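PDB 6AK1: dimethyl-sulfide monooxygenase from Hyphomicrobium sulfonivorans, which oxidises dimethyl sulfide to methanethiol and formaldehyde with NADH and molecular oxygen, as an FMN-dependent monooxygenase of the bacterial luciferase-like family. Local coordinates for residues A105-E110 / D162-V167; V130-V135 / K170-S175. All blocks are in the same frame, centred on the assembly; numbering follows the deposited sequence.

In the fold
Helix 157-174 packs on the TIM barrel of this protein at two places. Along the chain the segments alternate: 105-110, 130-135, 162-167, 170-175. Strands 100-106 and 130-135 are parallel neighbours in the barrel sheet, and the helix lies against the loop that follows strand 100-106 through interaction 1 and against the middle of strand 130-135 through interaction 2. The two centres are about 10 Å apart. They are physically joined, since the indole NE1 of W132 is hydrogen-bonded to A105 O and M165 packs on W132. Residues assigned by similarity to FMN binding, T104 and Y158, lie close by.

Interaction 1: residues A105-E110 / D162-V167; sequences AAITFE and DEYMEV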
loop_
_atom_site.group_PDB
_atom_site.type_symbol
_atom_site.label_atom_id
_atom_site.label_comp_id
_atom_site.label_asym_id
_atom_site.label_seq_id
_atom_site.Cartn_x
_atom_site.Cartn_y
_atom_site.Cartn_z
ATOM N N ALA A 105 -6.394 1.309 -4.315
ATOM C CA ALA A 105 -7.421 1.590 -5.315
ATOM C C ALA A 105 -6.790 2.359 -6.467
ATOM O O ALA A 105 -6.122 3.373 -6.251
ATOM C CB ALA A 105 -8.600 2.374 -4.713
ATOM N N ALA A 106 -6.994 1.871 -7.682
ATOM C CA ALA A 106 -6.394 2.504 -8.845
ATOM C C ALA A 106 -7.200 3.721 -9.289
ATOM O O ALA A 106 -8.424 3.790 -9.116
ATOM C CB ALA A 106 -6.263 1.505 -9.998
ATOM N N ILE A 107 -6.485 4.691 -9.874
ATOM C CA ILE A 107 -7.104 5.884 -10.445
ATOM C C ILE A 107 -7.367 5.727 -11.933
ATOM O O ILE A 107 -7.919 6.641 -12.563
ATOM C CB ILE A 107 -6.210 7.110 -10.172
ATOM C CG1 ILE A 107 -4.925 7.037 -11.008
ATOM C CG2 ILE A 107 -5.839 7.176 -8.697
ATOM C CD1 ILE A 107 -3.939 8.173 -10.725
ATOM N N THR A 108 -7.017 4.575 -12.506
ATOM C CA THR A 108 -7.103 4.364 -13.947
ATOM C C THR A 108 -8.545 4.173 -14.413
ATOM O O THR A 108 -8.904 4.586 -15.522
ATOM C CB THR A 108 -6.265 3.134 -14.332
ATOM O OG1 THR A 108 -4.915 3.309 -13.891
ATOM C CG2 THR A 108 -6.276 2.903 -15.829
ATOM N N PHE A 109 -9.372 3.510 -13.616
ATOM C CA PHE A 109 -10.697 3.139 -14.090
ATOM C C PHE A 109 -11.831 3.818 -13.343
ATOM O O PHE A 109 -12.901 4.013 -13.926
ATOM C CB PHE A 109 -10.876 1.614 -14.007
ATOM C CG PHE A 109 -9.765 0.842 -14.661
ATOM C CD1 PHE A 109 -9.598 0.880 -16.048
ATOM C CD2 PHE A 109 -8.879 0.091 -13.899
ATOM C CE1 PHE A 109 -8.565 0.170 -16.660
ATOM C CE2 PHE A 109 -7.847 -0.621 -14.494
ATOM C CZ PHE A 109 -7.685 -0.584 -15.877
ATOM N N GLU A 110 -11.629 4.195 -12.086
ATOM C CA GLU A 110 -12.699 4.730 -11.265
ATOM C C GLU A 110 -12.681 6.254 -11.284
ATOM O O GLU A 110 -11.632 6.872 -11.058
ATOM C CB GLU A 110 -12.588 4.224 -9.828
ATOM C CG GLU A 110 -13.887 4.401 -9.071
ATOM C CD GLU A 110 -13.873 3.714 -7.724
ATOM O OE1 GLU A 110 -14.749 4.053 -6.899
ATOM O OE2 GLU A 110 -12.991 2.846 -7.499
ATOM N N ASP A 162 -2.016 14.073 -11.619
ATOM C CA ASP A 162 -1.992 15.285 -10.796
ATOM C C ASP A 162 -3.389 15.871 -10.651
ATOM O O ASP A 162 -3.805 16.262 -9.555
ATOM C CB ASP A 162 -1.066 16.344 -11.407
ATOM C CG ASP A 162 0.404 16.115 -11.091
ATOM O OD1 ASP A 162 0.738 15.578 -10.010
ATOM O OD2 ASP A 162 1.240 16.509 -11.935
ATOM N N GLU A 163 -4.116 15.977 -11.763
ATOM C CA GLU A 163 -5.425 16.606 -11.704
ATOM C C GLU A 163 -6.424 15.714 -10.989
ATOM O O GLU A 163 -7.320 16.212 -10.305
ATOM C CB GLU A 163 -5.916 16.943 -13.107
ATOM C CG GLU A 163 -7.098 17.922 -13.112
ATOM C CD GLU A 163 -7.724 18.069 -14.486
ATOM O OE1 GLU A 163 -6.975 18.073 -15.483
ATOM O OE2 GLU A 163 -8.958 18.160 -14.571
ATOM N N TYR A 164 -6.269 14.398 -11.133
ATOM C CA TYR A 164 -7.071 13.450 -10.373
ATOM C C TYR A 164 -6.987 13.724 -8.876
ATOM O O TYR A 164 -8.018 13.826 -8.202
ATOM C CB TYR A 164 -6.617 12.022 -10.695
ATOM C CG TYR A 164 -7.579 10.942 -10.233
ATOM C CD1 TYR A 164 -7.669 10.586 -8.876
ATOM C CD2 TYR A 164 -8.387 10.265 -11.151
ATOM C CE1 TYR A 164 -8.545 9.604 -8.451
ATOM C CE2 TYR A 164 -9.261 9.269 -10.731
ATOM C CZ TYR A 164 -9.337 8.947 -9.380
ATOM O OH TYR A 164 -10.196 7.960 -8.955
ATOM N N MET A 165 -5.759 13.840 -8.338
ATOM C CA MET A 165 -5.569 14.093 -6.906
ATOM C C MET A 165 -6.087 15.471 -6.510
ATOM O O MET A 165 -6.665 15.636 -5.428
ATOM C CB MET A 165 -4.089 13.981 -6.533
ATOM C CG MET A 165 -3.415 12.686 -6.944
ATOM S SD MET A 165 -4.104 11.216 -6.138
ATOM C CE MET A 165 -3.755 11.556 -4.406
ATOM N N GLU A 166 -5.853 16.477 -7.354
ATOM C CA GLU A 166 -6.433 17.803 -7.129
ATOM C C GLU A 166 -7.940 17.713 -6.873
ATOM O O GLU A 166 -8.450 18.266 -5.891
ATOM C CB GLU A 166 -6.123 18.703 -8.334
ATOM C CG GLU A 166 -6.868 20.039 -8.368
ATOM C CD GLU A 166 -6.542 20.878 -9.613
ATOM O OE1 GLU A 166 -5.778 20.407 -10.490
ATOM O OE2 GLU A 166 -7.053 22.014 -9.716
ATOM N N VAL A 167 -8.662 16.982 -7.732
ATOM C CA VAL A 167 -10.103 16.789 -7.538
ATOM C C VAL A 167 -10.386 16.154 -6.178
ATOM O O VAL A 167 -11.238 16.632 -5.419
ATOM C CB VAL A 167 -10.688 15.932 -8.678
ATOM C CG1 VAL A 167 -12.115 15.512 -8.350
ATOM C CG2 VAL A 167 -10.619 16.679 -10.025
#
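I107 and Y164 meet flank to face, the isoleucine laid over one side of the phenol ring. Its CB stands 3.6 Å from the ring centroid and only 8° off the ring normal, a CH-pi contact with the branch point almost exactly over the centre. The methyl CG2 covers the same face nearer its rim, 3.6 Å from Y164 CE1. With CG1 held between the backbone N and the carbonyl carbon, CG2 comes to lie beside the backbone N, where it reaches the ring.

These residues illustrate how a barrel joins its parts: strand 100-106 runs out at A106, and I107 to E110 form the loop leading into helix 112-126, while Y164 projects from the later helix 157-174. The tyrosine thus bridges a beta-to-alpha loop and helix 157-174, which follows the next strand of the sheet, 130-135, and its ring also touches P112 and L115 of helix 112-126. Y158, an FMN-binding residue by similarity, lies about 7 Å from I107, side chain to side chain.

The polar part is a single hydrogen bond, Y164 OH to the carbonyl O of E110, 2.8 Å long. The hydroxyl approaches from above the carbonyl plane, with a C=O...O angle of 141°, whereas E110 O itself sits at the edge of the phenol ring. CG of Y164 is anti to the backbone N (chi1 -166°), which sends the ring out from the helix to the loop. A phenylalanine here would keep the ring under I107 but would probably leave E110 O without this donor. The carboxylate of E110 turns elsewhere, to a salt bridge with R118.

Interaction 2: residues V130-V135 / K170-S175; sequences VAWNVV and KLWEGS
Two indoles, those of W132 and W172, bring the strand and the helix together although W132 CA and W172 CA are 13.0 Å apart. The contact is apolar and made by the six-membered rings: W172 CH2 lies 3.6 Å from W132 CE3 and 3.8 Å from W132 CZ3. The planes are turned by 84° and the centroids are 5.8 Å apart, yet the approach is oblique. W132 CE3 sits at the edge of the W172 ring, near its plane, while W172 CH2 comes to W132 at a slant. A chi1 of 173° turns the W132 indole away from its backbone N and out from the strand toward the helix.

Large aromatic side chains can span the gap between barrel strand and outer helix, and here one comes from each layer. Strand 130-135 belongs to the parallel TIM-barrel sheet, between strands 100-106 and 223-227, and W172 stands near the C-terminal end of helix 157-174. Both side chains are buried, and helix 112-126 touches both, with L115 and L119 on W132 and S120 on W172. Within the strand, V134 CG2 rests 3.5 Å above the W132 ring plane, over its centre.

The polar edges face other partners. W132 NE1 is hydrogen-bonded to A105 O on the adjoining strand, and W172 NE1 to A116 O of helix 112-126, so both indole N-H groups are satisfied in the interior and the rotation of each ring is restrained. At the helix end, K170 O takes the alpha-type bond of G174 N and a weak pi-type bond of S175 N, each 3.0 Å.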
loop_
_atom_site.group_PDB
_atom_site.type_symbol
_atom_site.label_atom_id
_atom_site.label_comp_id
_atom_site.label_asym_id
_atom_site.label_seq_id
_atom_site.Cartn_x
_atom_site.Cartn_y
_atom_site.Cartn_z
ATOM N N VAL A 130 -7.928 4.798 7.893
ATOM C CA VAL A 130 -7.758 4.310 6.533
ATOM C C VAL A 130 -6.587 5.031 5.882
ATOM O O VAL A 130 -6.339 6.220 6.130
ATOM C CB VAL A 130 -9.050 4.470 5.701
ATOM C CG1 VAL A 130 -9.381 5.939 5.492
ATOM C CG2 VAL A 130 -8.898 3.771 4.349
ATOM N N ALA A 131 -5.842 4.289 5.083
ATOM C CA ALA A 131 -4.853 4.838 4.177
ATOM C C ALA A 131 -5.229 4.426 2.764
ATOM O O ALA A 131 -5.724 3.316 2.546
ATOM C CB ALA A 131 -3.445 4.348 4.515
ATOM N N TRP A 132 -5.008 5.325 1.817
ATOM C CA TRP A 132 -5.294 5.076 0.410
ATOM C C TRP A 132 -3.968 4.817 -0.292
ATOM O O TRP A 132 -3.132 5.720 -0.403
ATOM C CB TRP A 132 -6.025 6.262 -0.227
ATOM C CG TRP A 132 -6.201 6.111 -1.715
ATOM C CD1 TRP A 132 -6.244 4.940 -2.424
ATOM C CD2 TRP A 132 -6.348 7.164 -2.677
ATOM N NE1 TRP A 132 -6.424 5.199 -3.755
ATOM C CE2 TRP A 132 -6.497 6.555 -3.942
ATOM C CE3 TRP A 132 -6.385 8.564 -2.591
ATOM C CZ2 TRP A 132 -6.660 7.293 -5.113
ATOM C CZ3 TRP A 132 -6.561 9.299 -3.756
ATOM C CH2 TRP A 132 -6.698 8.663 -5.001
ATOM N N ASN A 133 -3.781 3.603 -0.783
ATOM C CA ASN A 133 -2.606 3.286 -1.591
ATOM C C ASN A 133 -2.935 3.603 -3.046
ATOM O O ASN A 133 -3.651 2.851 -3.713
ATOM C CB ASN A 133 -2.197 1.832 -1.399
ATOM C CG ASN A 133 -1.015 1.444 -2.275
ATOM O OD1 ASN A 133 -0.006 2.147 -2.317
ATOM N ND2 ASN A 133 -1.150 0.341 -3.001
ATOM N N VAL A 134 -2.392 4.718 -3.532
ATOM C CA VAL A 134 -2.678 5.263 -4.855
ATOM C C VAL A 134 -1.868 4.511 -5.910
ATOM O O VAL A 134 -0.643 4.628 -5.958
ATOM C CB VAL A 134 -2.358 6.762 -4.888
ATOM C CG1 VAL A 134 -2.766 7.377 -6.212
ATOM C CG2 VAL A 134 -3.005 7.449 -3.710
ATOM N N VAL A 135 -2.543 3.787 -6.801
ATOM C CA VAL A 135 -1.843 3.059 -7.845
ATOM C C VAL A 135 -2.407 3.453 -9.205
ATOM O O VAL A 135 -3.513 3.995 -9.322
ATOM C CB VAL A 135 -1.902 1.521 -7.645
ATOM C CG1 VAL A 135 -1.474 1.138 -6.237
ATOM C CG2 VAL A 135 -3.282 0.973 -7.938
ATOM N N LYS A 170 -9.766 18.566 -3.343
ATOM C CA LYS A 170 -10.798 19.601 -3.278
ATOM C C LYS A 170 -12.061 19.067 -2.628
ATOM O O LYS A 170 -12.671 19.736 -1.785
ATOM C CB LYS A 170 -11.115 20.134 -4.680
ATOM C CG LYS A 170 -10.016 20.993 -5.284
ATOM C CD LYS A 170 -10.384 21.483 -6.697
ATOM C CE LYS A 170 -9.252 22.308 -7.326
ATOM N NZ LYS A 170 -9.566 22.699 -8.733
ATOM N N LEU A 171 -12.465 17.851 -2.995
ATOM C CA LEU A 171 -13.670 17.269 -2.411
ATOM C C LEU A 171 -13.500 17.048 -0.913
ATOM O O LEU A 171 -14.370 17.425 -0.117
ATOM C CB LEU A 171 -14.009 15.960 -3.124
ATOM C CG LEU A 171 -14.426 16.128 -4.584
ATOM C CD1 LEU A 171 -14.411 14.796 -5.322
ATOM C CD2 LEU A 171 -15.814 16.798 -4.683
ATOM N N TRP A 172 -12.351 16.487 -0.508
ATOM C CA TRP A 172 -12.128 16.088 0.883
ATOM C C TRP A 172 -11.845 17.274 1.801
ATOM O O TRP A 172 -12.342 17.313 2.933
ATOM C CB TRP A 172 -10.957 15.102 0.967
ATOM C CG TRP A 172 -11.247 13.698 0.503
ATOM C CD1 TRP A 172 -12.445 13.037 0.562
ATOM C CD2 TRP A 172 -10.314 12.787 -0.087
ATOM N NE1 TRP A 172 -12.313 11.768 0.054
ATOM C CE2 TRP A 172 -11.012 11.586 -0.351
ATOM C CE3 TRP A 172 -8.950 12.866 -0.415
ATOM C CZ2 TRP A 172 -10.390 10.466 -0.932
ATOM C CZ3 TRP A 172 -8.331 11.747 -0.991
ATOM C CH2 TRP A 172 -9.062 10.565 -1.244
ATOM N N GLU A 173 -11.032 18.231 1.344
ATOM C CA GLU A 173 -10.551 19.338 2.170
ATOM C C GLU A 173 -11.339 20.633 1.997
ATOM O O GLU A 173 -11.583 21.333 2.984
ATOM C CB GLU A 173 -9.073 19.622 1.873
ATOM C CG GLU A 173 -8.131 18.449 2.115
ATOM C CD GLU A 173 -7.936 18.135 3.597
ATOM O OE1 GLU A 173 -8.166 19.026 4.446
ATOM O OE2 GLU A 173 -7.553 16.986 3.916
ATOM N N GLY A 174 -11.735 20.984 0.770
ATOM C CA GLY A 174 -12.294 22.301 0.521
ATOM C C GLY A 174 -13.803 22.413 0.429
ATOM O O GLY A 174 -14.375 23.455 0.774
ATOM N N SER A 175 -14.461 21.342 -0.016
ATOM C CA SER A 175 -15.870 21.441 -0.384
ATOM C C SER A 175 -16.759 21.767 0.818
ATOM O O SER A 175 -17.656 22.612 0.716
ATOM C CB SER A 175 -16.324 20.155 -1.063
ATOM O OG SER A 175 -17.667 20.303 -1.466
#